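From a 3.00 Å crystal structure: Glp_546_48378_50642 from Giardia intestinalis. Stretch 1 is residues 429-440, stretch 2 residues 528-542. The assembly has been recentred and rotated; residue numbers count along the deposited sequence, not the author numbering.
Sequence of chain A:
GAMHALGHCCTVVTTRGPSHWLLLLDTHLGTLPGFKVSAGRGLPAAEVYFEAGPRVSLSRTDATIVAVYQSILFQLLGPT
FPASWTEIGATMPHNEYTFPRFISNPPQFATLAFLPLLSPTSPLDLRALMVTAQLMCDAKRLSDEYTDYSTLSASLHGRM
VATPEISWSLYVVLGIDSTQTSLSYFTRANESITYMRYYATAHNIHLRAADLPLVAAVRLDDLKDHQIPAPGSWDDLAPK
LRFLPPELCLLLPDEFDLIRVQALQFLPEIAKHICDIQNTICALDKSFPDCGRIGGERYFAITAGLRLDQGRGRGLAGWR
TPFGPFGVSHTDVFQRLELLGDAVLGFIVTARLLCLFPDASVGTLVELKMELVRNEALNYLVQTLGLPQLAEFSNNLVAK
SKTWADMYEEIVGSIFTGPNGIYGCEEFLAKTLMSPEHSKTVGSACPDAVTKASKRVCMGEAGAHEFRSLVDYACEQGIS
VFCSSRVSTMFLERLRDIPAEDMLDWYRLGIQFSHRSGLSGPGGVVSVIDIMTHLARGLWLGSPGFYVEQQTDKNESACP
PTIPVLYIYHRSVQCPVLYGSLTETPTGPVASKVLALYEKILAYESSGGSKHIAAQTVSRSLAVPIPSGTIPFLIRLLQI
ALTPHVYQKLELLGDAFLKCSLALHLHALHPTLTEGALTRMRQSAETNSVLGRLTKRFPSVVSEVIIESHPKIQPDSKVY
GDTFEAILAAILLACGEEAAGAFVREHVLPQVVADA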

# COMPACT_ATOMS: atom_id res chain seq x y z
N LEU A 429 7.87 7.96 -12.47
CA LEU A 429 8.38 7.55 -13.76
C LEU A 429 9.27 8.60 -14.41
O LEU A 429 10.42 8.32 -14.76
N ALA A 430 8.76 9.80 -14.58
CA ALA A 430 9.56 10.84 -15.21
C ALA A 430 10.95 10.99 -14.58
O ALA A 430 11.96 10.97 -15.28
N LYS A 431 11.00 11.12 -13.26
CA LYS A 431 12.27 11.29 -12.56
C LYS A 431 13.26 10.19 -12.90
O LYS A 431 14.30 10.43 -13.49
N THR A 432 12.89 8.98 -12.50
CA THR A 432 13.69 7.78 -12.66
C THR A 432 14.17 7.35 -14.05
O THR A 432 15.36 7.07 -14.22
N LEU A 433 13.28 7.27 -15.03
CA LEU A 433 13.65 6.84 -16.38
C LEU A 433 14.64 7.75 -17.08
O LEU A 433 15.40 7.31 -17.93
N MET A 434 14.61 9.03 -16.71
CA MET A 434 15.49 10.05 -17.30
C MET A 434 16.25 10.76 -16.19
O MET A 434 15.66 11.21 -15.21
N SER A 435 17.56 10.86 -16.34
CA SER A 435 18.39 11.48 -15.34
C SER A 435 19.77 11.76 -15.91
O SER A 435 20.25 11.04 -16.78
N PRO A 436 20.43 12.84 -15.43
CA PRO A 436 21.76 13.16 -15.93
C PRO A 436 22.74 12.08 -15.52
O PRO A 436 23.85 11.97 -16.06
N GLU A 437 22.31 11.26 -14.57
CA GLU A 437 23.13 10.17 -14.07
C GLU A 437 23.11 8.97 -15.00
O GLU A 437 23.73 7.94 -14.71
N HIS A 438 22.42 9.09 -16.13
CA HIS A 438 22.32 7.99 -17.10
C HIS A 438 23.36 8.05 -18.21
O HIS A 438 23.45 7.14 -19.02
N SER A 439 24.13 9.13 -18.24
CA SER A 439 25.17 9.29 -19.25
C SER A 439 26.51 9.46 -18.56
O SER A 439 26.57 9.76 -17.37
N LYS A 440 27.59 9.26 -19.31
CA LYS A 440 28.94 9.38 -18.76
C LYS A 440 29.59 10.74 -19.01
O LYS A 440 28.96 11.64 -19.57
N VAL A 528 25.29 20.43 -19.43
CA VAL A 528 24.64 20.07 -20.69
C VAL A 528 23.76 18.84 -20.52
O VAL A 528 22.69 18.75 -21.12
N ILE A 529 24.21 17.88 -19.71
CA ILE A 529 23.42 16.68 -19.47
C ILE A 529 22.18 17.16 -18.75
O ILE A 529 21.08 16.76 -19.08
N ASP A 530 22.38 18.02 -17.76
CA ASP A 530 21.28 18.56 -16.99
C ASP A 530 20.27 19.19 -17.91
O ASP A 530 19.09 18.90 -17.83
N ILE A 531 20.75 20.06 -18.79
CA ILE A 531 19.90 20.75 -19.75
C ILE A 531 19.11 19.76 -20.61
O ILE A 531 17.90 19.84 -20.74
N MET A 532 19.83 18.81 -21.19
CA MET A 532 19.21 17.82 -22.04
C MET A 532 18.11 17.06 -21.32
O MET A 532 17.04 16.84 -21.88
N THR A 533 18.37 16.67 -20.07
CA THR A 533 17.37 15.92 -19.29
C THR A 533 16.07 16.69 -19.10
O THR A 533 14.99 16.13 -19.30
N HIS A 534 16.17 17.97 -18.73
CA HIS A 534 14.99 18.80 -18.52
C HIS A 534 14.12 18.88 -19.75
O HIS A 534 12.93 19.13 -19.66
N LEU A 535 14.74 18.70 -20.91
CA LEU A 535 13.99 18.72 -22.15
C LEU A 535 13.29 17.37 -22.22
O LEU A 535 12.08 17.29 -22.44
N ALA A 536 14.08 16.32 -22.01
CA ALA A 536 13.59 14.95 -22.04
C ALA A 536 12.31 14.84 -21.23
O ALA A 536 11.27 14.46 -21.76
N ARG A 537 12.39 15.17 -19.95
CA ARG A 537 11.23 15.12 -19.06
C ARG A 537 10.07 15.85 -19.74
O ARG A 537 9.05 15.25 -20.08
N GLY A 538 10.27 17.15 -19.96
CA GLY A 538 9.27 17.99 -20.61
C GLY A 538 8.71 17.42 -21.89
O GLY A 538 7.51 17.48 -22.11
N LEU A 539 9.56 16.89 -22.76
CA LEU A 539 9.08 16.31 -24.00
C LEU A 539 8.37 14.99 -23.75
O LEU A 539 7.48 14.59 -24.51
N TRP A 540 8.79 14.30 -22.69
CA TRP A 540 8.21 13.02 -22.31
C TRP A 540 6.74 13.23 -22.01
O TRP A 540 5.88 12.70 -22.71
N LEU A 541 6.46 14.04 -20.99
CA LEU A 541 5.08 14.30 -20.61
C LEU A 541 4.46 15.50 -21.31
O LEU A 541 3.35 15.90 -20.99
N GLY A 542 5.18 16.05 -22.27
CA GLY A 542 4.66 17.22 -22.97
C GLY A 542 4.05 16.99 -24.34
O GLY A 542 2.99 17.55 -24.64

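Stretch 1 brings the end of one helix, residues 429-433, against the long helix of stretch 2, their N-to-C directions 140° apart and their axes 10.0 Å from each other at closest approach. The chain then leaves the helix at Met 434 and continues along the second helix toward its beginning, so that Ala 430 lies near Arg 537, Ser 435 near Thr 533 and Pro 436 near Ile 529.

The apolar packing centres on Met 434, whose side chain points toward the second helix with chi1 in m and chi2 in t. Its long, flexible thioether reaches Ala 536 and Trp 540: CE of Met 434 lies 3.2 Å from CB of Ala 536, 3.0 Å from O of Ala 536 and 3.5 Å from CB of Trp 540. The first two approaches are tighter than ideal packing and merit caution at 3.00 Å. Trp 540, with chi1 in t, has a large ring that meets several partners obliquely. SD of Met 434 sits 4.5 Å from the centroid of its five-membered ring, a sulfur-aromatic contact, while CD1 of Leu 433 (m, t) lies 4.1 Å from CZ2 of Trp 540. Ala 430 also points inward; its CB lies 4.0 Å from CD2 of Leu 541.

A second apolar patch forms at the other end of the contact. Ile 529, with chi1 in m and chi2 in p, points toward stretch 1, and its branched methyl meets the apolar proline ring, CG2 of Ile 529 lying 3.4 Å from CB of Pro 436. The same CG2 meets OG of Ser 439 at 3.2 Å, a close contact without a hydrogen bond.

The polar link is made by Arg 537 (chi1 m, chi2 -93°, chi3 t). Its CA-to-CB bond points sideways, but the long side chain carries the guanidinium to the end of the first helix, where backbone carbonyls lack their usual helical partners. NH2 of Arg 537 donates to O of Met 434 at 3.0 Å and NE of Arg 537 to the same O of Met 434 at 3.2 Å, although that oxygen is less surely placed. A weak bond joins NE of Arg 537 to O of Ala 430 at 3.1 Å. These carbonyls lie at the guanidinium edge, where its N-H groups point.

Thr 533 (m) points toward stretch 1, with CG2 of Thr 533 4.4 Å from CB of Met 434 and OG1 of Thr 533 3.8 Å from CD of Pro 436. Its hydroxyl bonds within its own helix: OG1 of Thr 533 donates to O of Ile 529 at 3.1 Å.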

# COMPACT_ATOMS: atom_id res chain seq x y z
CB LEU A 429 7.21 7.24 -14.69
CG LEU A 429 6.55 5.87 -14.50
CD1 LEU A 429 5.17 5.86 -15.14
CD2 LEU A 429 7.43 4.80 -15.09
CB ALA A 430 8.81 12.17 -15.17
CB LYS A 431 12.10 11.24 -11.04
CG LYS A 431 11.02 12.07 -10.38
CD LYS A 431 11.06 11.73 -8.89
CE LYS A 431 9.86 12.20 -8.11
NZ LYS A 431 9.87 11.63 -6.73
CB THR A 432 12.96 6.60 -12.00
OG1 THR A 432 11.61 6.55 -12.48
CG2 THR A 432 12.92 6.77 -10.49
CB LEU A 433 12.42 6.72 -17.28
CG LEU A 433 11.28 5.79 -16.87
CD1 LEU A 433 10.28 5.74 -18.02
CD2 LEU A 433 11.79 4.40 -16.57
CB MET A 434 14.65 11.07 -18.07
CG MET A 434 13.63 10.43 -18.97
SD MET A 434 12.16 11.41 -19.21
CE MET A 434 12.36 11.84 -20.83
CB SER A 435 18.50 10.54 -14.13
OG SER A 435 19.59 10.88 -13.32
CB PRO A 436 22.05 14.50 -15.26
CG PRO A 436 21.29 14.42 -13.99
CD PRO A 436 19.99 13.82 -14.43
CB GLU A 437 22.65 9.78 -12.67
CG GLU A 437 23.42 8.64 -12.03
CD GLU A 437 24.94 8.83 -12.10
OE1 GLU A 437 25.46 9.84 -11.56
OE2 GLU A 437 25.61 7.95 -12.69
CB HIS A 438 20.92 7.94 -17.72
CG HIS A 438 19.84 7.57 -16.76
ND1 HIS A 438 18.52 7.44 -17.15
CD2 HIS A 438 19.87 7.29 -15.44
CE1 HIS A 438 17.79 7.11 -16.10
NE2 HIS A 438 18.58 7.01 -15.05
CB SER A 439 24.89 10.50 -20.10
OG SER A 439 24.58 11.60 -19.27
CB LYS A 440 29.83 8.26 -19.32
CG LYS A 440 29.53 7.84 -20.75
CD LYS A 440 29.68 8.99 -21.73
CE LYS A 440 29.26 8.58 -23.13
NZ LYS A 440 29.36 9.70 -24.10
CB VAL A 528 25.65 19.81 -21.80
CG1 VAL A 528 24.93 19.57 -23.11
CG2 VAL A 528 26.61 20.98 -21.92
CB ILE A 529 24.15 15.64 -18.54
CG1 ILE A 529 25.51 15.22 -19.12
CG2 ILE A 529 23.29 14.42 -18.40
CD1 ILE A 529 26.57 16.31 -19.12
CB ASP A 530 21.77 19.60 -15.98
CG ASP A 530 22.34 18.96 -14.72
OD1 ASP A 530 21.60 18.20 -14.06
OD2 ASP A 530 23.51 19.22 -14.37
CB ILE A 531 20.74 21.67 -20.67
CG1 ILE A 531 21.21 22.90 -19.89
CG2 ILE A 531 19.92 22.08 -21.88
CD1 ILE A 531 22.26 23.71 -20.61
CB MET A 532 20.28 16.84 -22.56
CG MET A 532 20.23 16.61 -24.06
SD MET A 532 20.08 18.14 -25.05
CE MET A 532 21.51 19.05 -24.54
CB THR A 533 17.91 15.54 -17.89
OG1 THR A 533 19.04 14.68 -18.01
CG2 THR A 533 16.83 14.82 -17.10
CB HIS A 534 15.40 20.22 -18.10
CG HIS A 534 16.02 20.29 -16.74
ND1 HIS A 534 15.37 19.85 -15.61
CD2 HIS A 534 17.23 20.73 -16.34
CE1 HIS A 534 16.16 20.04 -14.56
NE2 HIS A 534 17.29 20.57 -14.98
CB LEU A 535 14.92 18.88 -23.35
CG LEU A 535 15.66 20.20 -23.50
CD1 LEU A 535 16.52 20.13 -24.72
CD2 LEU A 535 14.68 21.36 -23.60
CB ALA A 536 14.64 14.01 -21.48
CB ARG A 537 11.55 15.81 -17.73
CG ARG A 537 12.77 15.24 -17.00
CD ARG A 537 12.40 14.17 -15.99
NE ARG A 537 13.55 13.68 -15.24
CZ ARG A 537 14.38 14.44 -14.53
NH1 ARG A 537 14.18 15.75 -14.47
NH2 ARG A 537 15.39 13.90 -13.86
CB LEU A 539 10.23 16.07 -24.96
CG LEU A 539 10.54 17.23 -25.89
CD1 LEU A 539 11.83 16.96 -26.64
CD2 LEU A 539 9.37 17.42 -26.85
CB TRP A 540 8.95 12.45 -21.09
CG TRP A 540 8.35 11.19 -20.50
CD1 TRP A 540 7.64 11.10 -19.34
CD2 TRP A 540 8.40 9.86 -21.04
NE1 TRP A 540 7.24 9.80 -19.12
CE2 TRP A 540 7.69 9.02 -20.15
CE3 TRP A 540 8.97 9.30 -22.20
CZ2 TRP A 540 7.54 7.64 -20.37
CZ3 TRP A 540 8.83 7.92 -22.42
CH2 TRP A 540 8.11 7.11 -21.50
CB LEU A 541 4.96 14.51 -19.10
CG LEU A 541 6.18 14.33 -18.19
CD1 LEU A 541 7.05 15.57 -18.22
CD2 LEU A 541 5.68 14.09 -16.77